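Local coordinates for protein monovalent Na+/H+ antiporter subunit D (Dietzia sp. DQ12-45-1b, PDB 7D3U) that forms a membrane-embedded subunit of the Mrp complex, a giant bacterial pump that exchanges sodium ions for protons across the cell membrane, at residues L317-G322 with A398-Q404; L323-F328 with S555-A559. All coordinates share one frame. Residue numbers count along the deposited sequence, not the author numbering.

Contact 1: residues L317-G322 with A398-Q404. With LMT (dodecyl-beta-D-maltoside), chain B.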
ATOM      1  N   LEU A 317     -12.406   5.472  17.446  1.00 70.32           N
ATOM      2  CA  LEU A 317     -13.543   5.227  18.325  1.00 70.32           C
ATOM      3  C   LEU A 317     -13.112   4.376  19.513  1.00 70.32           C
ATOM      4  O   LEU A 317     -13.798   3.428  19.898  1.00 70.32           O
ATOM      5  CB  LEU A 317     -14.681   4.550  17.568  1.00 70.32           C
ATOM      6  CG  LEU A 317     -15.116   5.181  16.248  1.00 70.32           C
ATOM      7  CD1 LEU A 317     -16.078   4.262  15.521  1.00 70.32           C
ATOM      8  CD2 LEU A 317     -15.749   6.536  16.482  1.00 70.32           C
ATOM      9  N   PHE A 318     -11.953   4.708  20.082  1.00 70.93           N
ATOM     10  CA  PHE A 318     -11.300   3.873  21.083  1.00 70.93           C
ATOM     11  C   PHE A 318     -12.259   3.472  22.195  1.00 70.93           C
ATOM     12  O   PHE A 318     -13.033   4.291  22.695  1.00 70.93           O
ATOM     13  CB  PHE A 318     -10.098   4.612  21.665  1.00 70.93           C
ATOM     14  CG  PHE A 318      -8.970   3.711  22.060  1.00 70.93           C
ATOM     15  CD1 PHE A 318      -8.006   3.346  21.139  1.00 70.93           C
ATOM     16  CD2 PHE A 318      -8.872   3.230  23.351  1.00 70.93           C
ATOM     17  CE1 PHE A 318      -6.968   2.518  21.499  1.00 70.93           C
ATOM     18  CE2 PHE A 318      -7.835   2.402  23.715  1.00 70.93           C
ATOM     19  CZ  PHE A 318      -6.882   2.045  22.789  1.00 70.93           C
ATOM     20  N   GLY A 319     -12.195   2.202  22.577  1.00 72.57           N
ATOM     21  CA  GLY A 319     -13.085   1.646  23.563  1.00 72.57           C
ATOM     22  C   GLY A 319     -13.272   0.161  23.344  1.00 72.57           C
ATOM     23  O   GLY A 319     -12.680  -0.432  22.438  1.00 72.57           O
ATOM     24  N   PRO A 320     -14.099  -0.473  24.175  1.00 72.38           N
ATOM     25  CA  PRO A 320     -14.319  -1.917  24.010  1.00 72.38           C
ATOM     26  C   PRO A 320     -15.021  -2.272  22.713  1.00 72.38           C
ATOM     27  O   PRO A 320     -14.786  -3.359  22.174  1.00 72.38           O
ATOM     28  CB  PRO A 320     -15.170  -2.289  25.233  1.00 72.38           C
ATOM     29  CG  PRO A 320     -15.024  -1.141  26.184  1.00 72.38           C
ATOM     30  CD  PRO A 320     -14.820   0.067  25.336  1.00 72.38           C
ATOM     31  N   ILE A 321     -15.869  -1.391  22.192  1.00 70.00           N
ATOM     32  CA  ILE A 321     -16.655  -1.706  21.004  1.00 70.00           C
ATOM     33  C   ILE A 321     -15.975  -1.216  19.735  1.00 70.00           C
ATOM     34  O   ILE A 321     -15.957  -1.923  18.723  1.00 70.00           O
ATOM     35  CB  ILE A 321     -18.070  -1.116  21.149  1.00 70.00           C
ATOM     36  CG1 ILE A 321     -18.648  -1.465  22.519  1.00 70.00           C
ATOM     37  CG2 ILE A 321     -18.971  -1.630  20.045  1.00 70.00           C
ATOM     38  CD1 ILE A 321     -19.949  -0.768  22.826  1.00 70.00           C
ATOM     39  N   GLY A 322     -15.418  -0.005  19.764  1.00 68.91           N
ATOM     40  CA  GLY A 322     -14.764   0.524  18.580  1.00 68.91           C
ATOM     41  C   GLY A 322     -13.554  -0.289  18.168  1.00 68.91           C
ATOM     42  O   GLY A 322     -13.350  -0.559  16.983  1.00 68.91           O
ATOM     43  N   ALA A 398     -20.604   1.111  16.996  1.00 70.74           N
ATOM     44  CA  ALA A 398     -19.570   1.731  17.815  1.00 70.74           C
ATOM     45  C   ALA A 398     -19.446   3.222  17.538  1.00 70.74           C
ATOM     46  O   ALA A 398     -19.099   3.990  18.442  1.00 70.74           O
ATOM     47  CB  ALA A 398     -18.229   1.039  17.579  1.00 70.74           C
ATOM     48  N   ALA A 399     -19.719   3.651  16.306  1.00 72.69           N
ATOM     49  CA  ALA A 399     -19.621   5.067  15.976  1.00 72.69           C
ATOM     50  C   ALA A 399     -20.785   5.857  16.554  1.00 72.69           C
ATOM     51  O   ALA A 399     -20.597   6.983  17.028  1.00 72.69           O
ATOM     52  CB  ALA A 399     -19.552   5.250  14.462  1.00 72.69           C
ATOM     53  N   LEU A 400     -21.992   5.293  16.518  1.00 74.23           N
ATOM     54  CA  LEU A 400     -23.128   5.952  17.148  1.00 74.23           C
ATOM     55  C   LEU A 400     -23.056   5.889  18.665  1.00 74.23           C
ATOM     56  O   LEU A 400     -23.606   6.767  19.337  1.00 74.23           O
ATOM     57  CB  LEU A 400     -24.436   5.332  16.664  1.00 74.23           C
ATOM     58  CG  LEU A 400     -24.732   5.489  15.175  1.00 74.23           C
ATOM     59  CD1 LEU A 400     -25.963   4.698  14.799  1.00 74.23           C
ATOM     60  CD2 LEU A 400     -24.914   6.950  14.825  1.00 74.23           C
ATOM     61  N   ASP A 401     -22.391   4.873  19.219  1.00 76.18           N
ATOM     62  CA  ASP A 401     -22.236   4.795  20.666  1.00 76.18           C
ATOM     63  C   ASP A 401     -21.303   5.887  21.175  1.00 76.18           C
ATOM     64  O   ASP A 401     -21.601   6.558  22.169  1.00 76.18           O
ATOM     65  CB  ASP A 401     -21.718   3.414  21.062  1.00 76.18           C
ATOM     66  CG  ASP A 401     -21.978   3.089  22.516  1.00 76.18           C
ATOM     67  OD1 ASP A 401     -22.328   4.010  23.281  1.00 76.18           O
ATOM     68  OD2 ASP A 401     -21.840   1.908  22.894  1.00 76.18           O
ATOM     69  N   ALA A 402     -20.171   6.081  20.501  1.00 78.03           N
ATOM     70  CA  ALA A 402     -19.219   7.114  20.890  1.00 78.03           C
ATOM     71  C   ALA A 402     -19.709   8.521  20.586  1.00 78.03           C
ATOM     72  O   ALA A 402     -18.996   9.482  20.898  1.00 78.03           O
ATOM     73  CB  ALA A 402     -17.876   6.877  20.200  1.00 78.03           C
ATOM     74  N   GLY A 403     -20.891   8.673  19.992  1.00 78.15           N
ATOM     75  CA  GLY A 403     -21.434   9.976  19.681  1.00 78.15           C
ATOM     76  C   GLY A 403     -20.957  10.586  18.384  1.00 78.15           C
ATOM     77  O   GLY A 403     -21.445  11.661  18.011  1.00 78.15           O
ATOM     78  N   GLN A 404     -20.027   9.946  17.681  1.00 79.44           N
ATOM     79  CA  GLN A 404     -19.513  10.468  16.415  1.00 79.44           C
ATOM     80  C   GLN A 404     -20.551  10.205  15.334  1.00 79.44           C
ATOM     81  O   GLN A 404     -20.501   9.202  14.621  1.00 79.44           O
ATOM     82  CB  GLN A 404     -18.174   9.828  16.073  1.00 79.44           C
ATOM     83  CG  GLN A 404     -17.210   9.755  17.243  1.00 79.44           C
ATOM     84  CD  GLN A 404     -16.544  11.081  17.534  1.00 79.44           C
ATOM     85  OE1 GLN A 404     -16.701  12.046  16.788  1.00 79.44           O
ATOM     86  NE2 GLN A 404     -15.790  11.137  18.626  1.00 79.44           N
TER
HETATM   87  C1B LMT B1206     -28.034  10.746  19.448  1.00 86.66           C
HETATM   88  C2B LMT B1206     -26.859  11.066  20.385  1.00 86.66           C
HETATM   89  C3B LMT B1206     -25.856   9.899  20.398  1.00 86.66           C
HETATM   90  C4B LMT B1206     -26.600   8.553  20.547  1.00 86.66           C
HETATM   91  C5B LMT B1206     -27.597   8.433  19.381  1.00 86.66           C
HETATM   92  C6B LMT B1206     -28.946   7.949  19.898  1.00 86.66           C
HETATM   93  O1B LMT B1206     -28.266  11.858  18.652  1.00 86.66           O
HETATM   94  O2B LMT B1206     -26.268  12.202  19.902  1.00 86.66           O
HETATM   95  O3B LMT B1206     -24.893  10.072  21.358  1.00 86.66           O
HETATM   96  O4' LMT B1206     -25.717   7.502  20.502  1.00 86.66           O
HETATM   97  O5B LMT B1206     -27.743   9.633  18.661  1.00 86.66           O
HETATM   98  O6B LMT B1206     -29.006   8.082  21.261  1.00 86.66           O
HETATM   99  C1' LMT B1206     -29.254  13.731  15.510  1.00 86.66           C
HETATM  100  C2' LMT B1206     -30.363  13.949  16.569  1.00 86.66           C
HETATM  101  C3' LMT B1206     -29.960  13.365  17.950  1.00 86.66           C
HETATM  102  C4' LMT B1206     -29.459  11.905  17.905  1.00 86.66           C
HETATM  103  C5' LMT B1206     -29.083  11.521  16.449  1.00 86.66           C
HETATM  104  C6' LMT B1206     -30.137  10.790  15.638  1.00 86.66           C
HETATM  105  O1' LMT B1206     -29.786  13.611  14.257  1.00 86.66           O
HETATM  106  O2' LMT B1206     -30.557  15.299  16.708  1.00 86.66           O
HETATM  107  O3' LMT B1206     -31.012  13.449  18.818  1.00 86.66           O
HETATM  108  O5' LMT B1206     -28.450  12.573  15.744  1.00 86.66           O
HETATM  109  O6' LMT B1206     -29.450  10.018  14.749  1.00 86.66           O
HETATM  110  C1  LMT B1206     -28.833  13.545  13.222  1.00 86.66           C
HETATM  111  C2  LMT B1206     -29.159  12.282  12.485  1.00 86.66           C
HETATM  112  C3  LMT B1206     -28.083  11.705  11.625  1.00 86.66           C
HETATM  113  C4  LMT B1206     -28.086  10.218  11.850  1.00 86.66           C
HETATM  114  C5  LMT B1206     -27.307   9.524  10.788  1.00 86.66           C
HETATM  115  C6  LMT B1206     -27.908   9.716   9.435  1.00 86.66           C
HETATM  116  C7  LMT B1206     -27.288   8.748   8.471  1.00 86.66           C
HETATM  117  C8  LMT B1206     -28.064   8.758   7.202  1.00 86.66           C
HETATM  118  C9  LMT B1206     -27.658   7.696   6.237  1.00 86.66           C
HETATM  119  C10 LMT B1206     -28.200   8.079   4.891  1.00 86.66           C
HETATM  120  C11 LMT B1206     -27.884   7.041   3.863  1.00 86.66           C
HETATM  121  C12 LMT B1206     -28.354   7.439   2.506  1.00 86.66           C
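Leu317, just past helix 296-316, packs against the last turn of helix 387-401 and the turn after it: CD1 lies 3.7 Å from Ala399 CA, and CD2 4.3 Å from Ala402 CB and 3.6 Å from Gln404 CG. Phe318 turns the other way, and at Gly319 a side chain would jam against the preceding carbonyl, so glycine suits this extended link. Pro320 has no amide hydrogen, which costs nothing in a helix's first turn, where NH groups lack an i-4 carbonyl partner. Ile321 then spreads over the neighbouring helix, CG2 3.7 Å from Ala398 CB and CD1 3.3 Å from Asp401 OD2. Gly322 CA lies 3.6 Å from Ala398 CB; a side chain here would run into Leu317 O. Behind this interface Leu400 O accepts a 2.5 Å hydrogen bond from O4' of a bound detergent, dodecyl maltoside. With no hydrogen bond between them, these two helix ends of the complex I-type antiporter region hold by apolar fit, the small alanines letting Leu317 and Ile321 lie close.

Contact 2: residues L323-F328 with S555-A559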
ATOM      1  N   LEU A 323     -12.741  -0.703  19.141  1.00 69.85           N
ATOM      2  CA  LEU A 323     -11.568  -1.510  18.827  1.00 69.85           C
ATOM      3  C   LEU A 323     -11.964  -2.882  18.302  1.00 69.85           C
ATOM      4  O   LEU A 323     -11.328  -3.407  17.382  1.00 69.85           O
ATOM      5  CB  LEU A 323     -10.678  -1.644  20.059  1.00 69.85           C
ATOM      6  CG  LEU A 323      -9.801  -0.443  20.395  1.00 69.85           C
ATOM      7  CD1 LEU A 323      -9.231  -0.597  21.786  1.00 69.85           C
ATOM      8  CD2 LEU A 323      -8.690  -0.298  19.375  1.00 69.85           C
ATOM      9  N   THR A 324     -13.009  -3.482  18.876  1.00 69.88           N
ATOM     10  CA  THR A 324     -13.494  -4.763  18.373  1.00 69.88           C
ATOM     11  C   THR A 324     -13.970  -4.637  16.934  1.00 69.88           C
ATOM     12  O   THR A 324     -13.634  -5.467  16.078  1.00 69.88           O
ATOM     13  CB  THR A 324     -14.624  -5.278  19.261  1.00 69.88           C
ATOM     14  OG1 THR A 324     -14.251  -5.147  20.638  1.00 69.88           O
ATOM     15  CG2 THR A 324     -14.927  -6.731  18.947  1.00 69.88           C
ATOM     16  N   ALA A 325     -14.759  -3.599  16.651  1.00 69.08           N
ATOM     17  CA  ALA A 325     -15.219  -3.368  15.288  1.00 69.08           C
ATOM     18  C   ALA A 325     -14.048  -3.165  14.340  1.00 69.08           C
ATOM     19  O   ALA A 325     -14.029  -3.725  13.241  1.00 69.08           O
ATOM     20  CB  ALA A 325     -16.157  -2.163  15.247  1.00 69.08           C
ATOM     21  N   GLY A 326     -13.051  -2.383  14.755  1.00 67.48           N
ATOM     22  CA  GLY A 326     -11.917  -2.124  13.883  1.00 67.48           C
ATOM     23  C   GLY A 326     -11.081  -3.361  13.616  1.00 67.48           C
ATOM     24  O   GLY A 326     -10.621  -3.575  12.494  1.00 67.48           O
ATOM     25  N   ILE A 327     -10.889  -4.203  14.632  1.00 66.77           N
ATOM     26  CA  ILE A 327     -10.088  -5.407  14.442  1.00 66.77           C
ATOM     27  C   ILE A 327     -10.828  -6.406  13.562  1.00 66.77           C
ATOM     28  O   ILE A 327     -10.236  -7.017  12.659  1.00 66.77           O
ATOM     29  CB  ILE A 327      -9.714  -6.016  15.803  1.00 66.77           C
ATOM     30  CG1 ILE A 327      -8.748  -5.094  16.543  1.00 66.77           C
ATOM     31  CG2 ILE A 327      -9.098  -7.390  15.623  1.00 66.77           C
ATOM     32  CD1 ILE A 327      -8.483  -5.512  17.965  1.00 66.77           C
ATOM     33  N   PHE A 328     -12.128  -6.594  13.807  1.00 68.54           N
ATOM     34  CA  PHE A 328     -12.908  -7.469  12.941  1.00 68.54           C
ATOM     35  C   PHE A 328     -12.924  -6.945  11.514  1.00 68.54           C
ATOM     36  O   PHE A 328     -12.840  -7.722  10.558  1.00 68.54           O
ATOM     37  CB  PHE A 328     -14.331  -7.615  13.476  1.00 68.54           C
ATOM     38  CG  PHE A 328     -15.193  -8.532  12.658  1.00 68.54           C
ATOM     39  CD1 PHE A 328     -15.214  -9.890  12.910  1.00 68.54           C
ATOM     40  CD2 PHE A 328     -15.984  -8.036  11.640  1.00 68.54           C
ATOM     41  CE1 PHE A 328     -16.006 -10.733  12.160  1.00 68.54           C
ATOM     42  CE2 PHE A 328     -16.776  -8.877  10.888  1.00 68.54           C
ATOM     43  CZ  PHE A 328     -16.787 -10.226  11.149  1.00 68.54           C
ATOM     44  N   SER A 555     -11.984 -11.055  18.025  1.00 73.41           N
ATOM     45  CA  SER A 555     -11.755  -9.622  17.883  1.00 73.41           C
ATOM     46  C   SER A 555     -11.975  -8.899  19.204  1.00 73.41           C
ATOM     47  O   SER A 555     -11.245  -7.958  19.530  1.00 73.41           O
ATOM     48  CB  SER A 555     -12.663  -9.051  16.799  1.00 73.41           C
ATOM     49  OG  SER A 555     -12.331  -9.587  15.532  1.00 73.41           O
ATOM     50  N   GLY A 556     -12.964  -9.331  19.987  1.00 72.27           N
ATOM     51  CA  GLY A 556     -13.154  -8.748  21.304  1.00 72.27           C
ATOM     52  C   GLY A 556     -12.010  -9.061  22.247  1.00 72.27           C
ATOM     53  O   GLY A 556     -11.573  -8.201  23.014  1.00 72.27           O
ATOM     54  N   THR A 557     -11.495 -10.291  22.191  1.00 74.57           N
ATOM     55  CA  THR A 557     -10.361 -10.647  23.037  1.00 74.57           C
ATOM     56  C   THR A 557      -9.091  -9.926  22.604  1.00 74.57           C
ATOM     57  O   THR A 557      -8.210  -9.675  23.433  1.00 74.57           O
ATOM     58  CB  THR A 557     -10.141 -12.157  23.024  1.00 74.57           C
ATOM     59  OG1 THR A 557     -11.407 -12.826  23.048  1.00 74.57           O
ATOM     60  CG2 THR A 557      -9.334 -12.582  24.236  1.00 74.57           C
ATOM     61  N   ALA A 558      -8.978  -9.584  21.320  1.00 72.35           N
ATOM     62  CA  ALA A 558      -7.838  -8.802  20.860  1.00 72.35           C
ATOM     63  C   ALA A 558      -7.979  -7.338  21.250  1.00 72.35           C
ATOM     64  O   ALA A 558      -6.990  -6.690  21.607  1.00 72.35           O
ATOM     65  CB  ALA A 558      -7.681  -8.936  19.346  1.00 72.35           C
ATOM     66  N   ALA A 559      -9.199  -6.802  21.182  1.00 72.82           N
ATOM     67  CA  ALA A 559      -9.441  -5.445  21.652  1.00 72.82           C
ATOM     68  C   ALA A 559      -9.195  -5.326  23.148  1.00 72.82           C
ATOM     69  O   ALA A 559      -8.718  -4.286  23.616  1.00 72.82           O
ATOM     70  CB  ALA A 559     -10.868  -5.021  21.312  1.00 72.82           C
TER
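Van der Waals packing between two helices carries this contact; their local axes approach to 8.1 Å and cross at 121°. The apolar part centres on the alanines of 555-559, short enough to admit larger partners: Leu323 CB touches Ala559 CB at 3.6 Å, while Ile327 CD1 reaches Ala558 CB at 3.8 Å and Ala559 CB at 4.1 Å. Where the backbones come nearest, Thr324 CA and Gly556 CA being 5.0 Å apart, the methyl CG2 of Thr324 lies 3.4 Å from Gly556 N. Each hydroxyl is satisfied by a carbonyl one turn back in its own helix, Thr324 OG1 by Pro320 O and Ser555 OG by Leu551 O, and meets the other helix as a small packing group: Thr324 OG1 lies 3.5 Å from Ala559 CB, Ser555 OG 3.4 Å from Phe328 CA. This buried structural packing lays helix 549-559 across helix 320-350, whereas Ala325 and the Phe328 ring pack on helix 387-401, and Leu323 and Ile327 also touch Tyr258 of helix 249-263.

From the N terminus, the chain reaches 317-322 and runs straight on into 323-328, so both contacts begin at the same end of helix 320-350. Contact 1 closes a loop of 75 mostly helical residues when the chain arrives at 398-404. Contact 2 closes far later, at 555-559, after 226 intervening residues that take in the 398-404 segment. The segments therefore alternate, and the two closures cross instead of nesting. Their centres are 12 Å apart, and Phe318 CZ of contact 1 packs 3.7 Å from Leu323 CD1 of contact 2. Together they join the start of helix 320-350 to the end of helix 387-401 and to helix 549-559, near the C terminus.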